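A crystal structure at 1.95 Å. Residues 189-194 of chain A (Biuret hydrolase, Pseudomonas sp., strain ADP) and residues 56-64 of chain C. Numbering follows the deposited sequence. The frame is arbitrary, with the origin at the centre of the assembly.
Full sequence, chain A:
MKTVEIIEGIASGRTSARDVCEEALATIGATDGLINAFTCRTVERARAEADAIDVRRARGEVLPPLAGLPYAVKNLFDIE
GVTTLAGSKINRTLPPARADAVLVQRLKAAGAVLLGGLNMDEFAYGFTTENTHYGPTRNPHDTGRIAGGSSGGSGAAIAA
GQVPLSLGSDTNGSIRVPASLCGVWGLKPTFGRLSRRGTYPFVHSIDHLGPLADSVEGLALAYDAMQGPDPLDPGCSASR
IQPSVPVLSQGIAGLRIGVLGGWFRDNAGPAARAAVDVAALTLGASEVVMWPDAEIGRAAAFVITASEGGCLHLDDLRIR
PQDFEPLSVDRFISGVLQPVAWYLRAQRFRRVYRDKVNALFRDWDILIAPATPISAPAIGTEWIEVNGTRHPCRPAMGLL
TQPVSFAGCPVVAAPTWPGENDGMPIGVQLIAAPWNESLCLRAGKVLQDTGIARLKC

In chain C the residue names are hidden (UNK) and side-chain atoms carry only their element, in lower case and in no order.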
# COMPACT_ATOMS: atom_id res chain seq x y z
N PRO A 189 5.70 15.96 12.70
CA PRO A 189 6.88 15.17 12.48
C PRO A 189 6.83 14.38 11.16
O PRO A 189 5.85 14.46 10.40
CB PRO A 189 6.93 14.21 13.69
CG PRO A 189 5.95 14.79 14.67
CD PRO A 189 4.88 15.37 13.77
N THR A 190 7.93 13.73 10.87
CA THR A 190 8.03 12.85 9.69
C THR A 190 6.88 11.81 9.73
O THR A 190 6.54 11.29 10.79
CB THR A 190 9.35 12.08 9.69
OG1 THR A 190 10.45 13.01 9.71
CG2 THR A 190 9.45 11.18 8.51
N PHE A 191 6.29 11.49 8.59
CA PHE A 191 5.33 10.39 8.55
C PHE A 191 6.00 9.11 9.09
O PHE A 191 7.09 8.71 8.63
CB PHE A 191 4.84 10.16 7.12
CG PHE A 191 3.71 9.17 7.03
CD1 PHE A 191 2.40 9.56 7.31
CD2 PHE A 191 3.99 7.86 6.86
CE1 PHE A 191 1.37 8.64 7.33
CE2 PHE A 191 2.97 6.89 6.90
CZ PHE A 191 1.63 7.30 7.15
N GLY A 192 5.38 8.47 10.05
CA GLY A 192 5.89 7.25 10.68
C GLY A 192 6.80 7.45 11.84
O GLY A 192 7.31 6.46 12.37
N ARG A 193 7.00 8.68 12.29
CA ARG A 193 7.81 8.93 13.47
C ARG A 193 7.11 8.59 14.80
O ARG A 193 7.68 7.96 15.67
CB ARG A 193 8.24 10.42 13.46
CG ARG A 193 8.98 10.89 14.68
CD ARG A 193 10.38 10.35 14.80
NE ARG A 193 11.30 11.09 13.93
CZ ARG A 193 12.63 10.88 13.89
NH1 ARG A 193 13.39 11.62 13.10
NH2 ARG A 193 13.18 9.93 14.59
N LEU A 194 5.90 9.16 14.97
CA LEU A 194 5.17 9.06 16.21
C LEU A 194 3.99 8.08 16.08
O LEU A 194 3.21 8.11 15.10
CB LEU A 194 4.69 10.43 16.66
CG LEU A 194 5.67 11.48 17.04
CD1 LEU A 194 4.96 12.66 17.68
CD2 LEU A 194 6.73 10.98 18.03
N UNK C 56 -0.28 -2.19 3.74
CA UNK C 56 0.97 -1.45 3.62
C UNK C 56 0.79 0.05 3.79
O UNK C 56 -0.05 0.70 3.12
c UNK C 56 3.07 -3.71 3.26
c UNK C 56 1.66 -1.77 2.27
o UNK C 56 3.87 -2.93 3.73
o UNK C 56 3.03 -4.86 3.72
c UNK C 56 2.08 -3.23 2.15
N UNK C 57 1.58 0.60 4.68
CA UNK C 57 1.49 2.00 5.01
C UNK C 57 2.78 2.68 4.48
O UNK C 57 3.87 2.13 4.61
c UNK C 57 0.14 1.41 7.11
c UNK C 57 1.35 2.17 6.55
c UNK C 57 -1.17 1.89 6.48
c UNK C 57 1.30 3.65 6.92
N UNK C 58 2.62 3.87 3.93
CA UNK C 58 3.70 4.70 3.41
C UNK C 58 4.95 4.83 4.26
O UNK C 58 4.89 4.95 5.46
c UNK C 58 4.37 6.78 1.06
c UNK C 58 3.15 6.06 3.12
c UNK C 58 5.62 8.77 0.98
c UNK C 58 5.15 7.63 0.36
c UNK C 58 4.07 6.99 2.38
c UNK C 58 5.35 9.01 2.27
c UNK C 58 4.54 8.12 2.97
o UNK C 58 6.46 9.60 0.32
N UNK C 59 6.10 4.75 3.60
CA UNK C 59 7.41 4.96 4.22
C UNK C 59 8.03 6.10 3.42
O UNK C 59 8.25 5.97 2.22
c UNK C 59 8.24 3.70 4.14
c UNK C 59 8.21 1.22 4.30
c UNK C 59 6.73 -0.77 4.65
n UNK C 59 6.47 -1.85 5.38
c UNK C 59 7.60 2.48 4.83
n UNK C 59 7.77 0.00 5.00
n UNK C 59 5.94 -0.47 3.61
N UNK C 60 8.27 7.26 4.06
CA UNK C 60 8.71 8.41 3.29
C UNK C 60 10.19 8.33 2.82
O UNK C 60 10.56 9.00 1.85
c UNK C 60 8.66 8.95 5.62
c UNK C 60 8.49 9.57 4.25
c UNK C 60 8.11 7.55 5.50
N UNK C 61 11.01 7.57 3.54
CA UNK C 61 12.44 7.38 3.27
C UNK C 61 12.93 6.33 4.29
O UNK C 61 12.35 6.19 5.39
c UNK C 61 13.27 8.66 3.39
N UNK C 62 14.03 5.62 3.97
CA UNK C 62 14.58 4.69 4.97
C UNK C 62 14.98 5.43 6.23
O UNK C 62 15.42 6.57 6.18
c UNK C 62 15.90 4.68 2.94
c UNK C 62 14.85 5.70 2.75
c UNK C 62 15.80 4.07 4.29
N UNK C 63 14.79 4.79 7.36
CA UNK C 63 15.21 5.38 8.63
C UNK C 63 16.77 5.35 8.67
O UNK C 63 17.35 4.32 8.39
c UNK C 63 13.93 6.41 11.43
c UNK C 63 15.14 6.72 13.46
c UNK C 63 15.78 4.96 11.98
c UNK C 63 14.75 5.31 11.10
c UNK C 63 15.98 5.66 13.14
c UNK C 63 14.09 7.06 12.64
c UNK C 63 14.59 4.61 9.78
N UNK C 64 17.42 6.46 9.02
CA UNK C 64 18.90 6.47 8.88
C UNK C 64 19.61 5.55 9.94
O UNK C 64 19.14 5.42 11.03
c UNK C 64 19.27 7.94 9.06
c UNK C 64 18.21 8.46 10.02
c UNK C 64 16.92 7.71 9.65

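Position 56 carries three carbons, the third bearing two oxygens, and reaches nothing in the chain A stretch: a carboxylate at the end of a two-methylene chain, Glu C56. At position 57 four carbons fork at the first, one arm two carbons long. Its CA-to-CB bond points toward the stretch, and the beta-branched group meets the ring of Phe A191. It is Ile C57, whose CG2 lies 3.6 Å from CE2 of Phe A191, near the plane of that ring.

Position 58 has one carbon, then a six-carbon ring bearing an oxygen. The ring turns an edge toward the face of Phe A191 in an offset edge-to-face pair, centroids 5.9 Å apart and planes at 63°. This is Tyr C58. Its backbone comes closer still: O of Tyr C58 sits 3.1 Å from CE2 of Phe A191, at the ring edge, where the slightly positive aromatic hydrogens suit a carbonyl oxygen.

Position 59 shows three carbons, a nitrogen, and a carbon with two more nitrogens; its CA-to-CB bond points away from the chain A stretch. This guanidinium makes it Arg C59; its NH1 forms a salt bridge with OE1 of Glu C56 at 3.2 Å.

At position 60 three carbons close a ring onto the backbone nitrogen, and one of them packs against Thr A190 and O of Phe A191. It is Pro C60, its CG 3.7 Å from CG2 of Thr A190. Position 61 has a single carbon, directed sideways and touching nothing here, hence Ala C61. Position 62 repeats the ring closed onto nitrogen, out of reach of the stretch, and is Pro C62.

Position 63 bears one carbon and a six-carbon ring without a heteroatom. Its CB points sideways, but the ring end comes nearer, to the guanidinium of Arg A193. This is Phe C63, with CE1 3.6 Å from NH2 of Arg A193. Position 64, again three carbons closed onto nitrogen, touches nothing in the stretch and is Pro C64.

No hydrogen bond joins the stretches; the contact rests on apolar packing, an edge-to-face aromatic pair and a carbonyl at a ring edge, with Phe C63 beside the guanidinium of Arg A193. A type II turn from Thr A190 to Arg A193, closed by N of Arg A193 to O of Thr A190 at 3.0 Å, presents Phe A191, bordered by Ile C57, Tyr C58 and Pro C60. Gly A192 accepts a backbone conformation in which a CB would jam against the preceding carbonyl oxygen. O of Phe A191, 3.4 Å from CG of Pro C60, is buried without a polar partner.

Chain C, residues 56-64: EIYRPAPFP
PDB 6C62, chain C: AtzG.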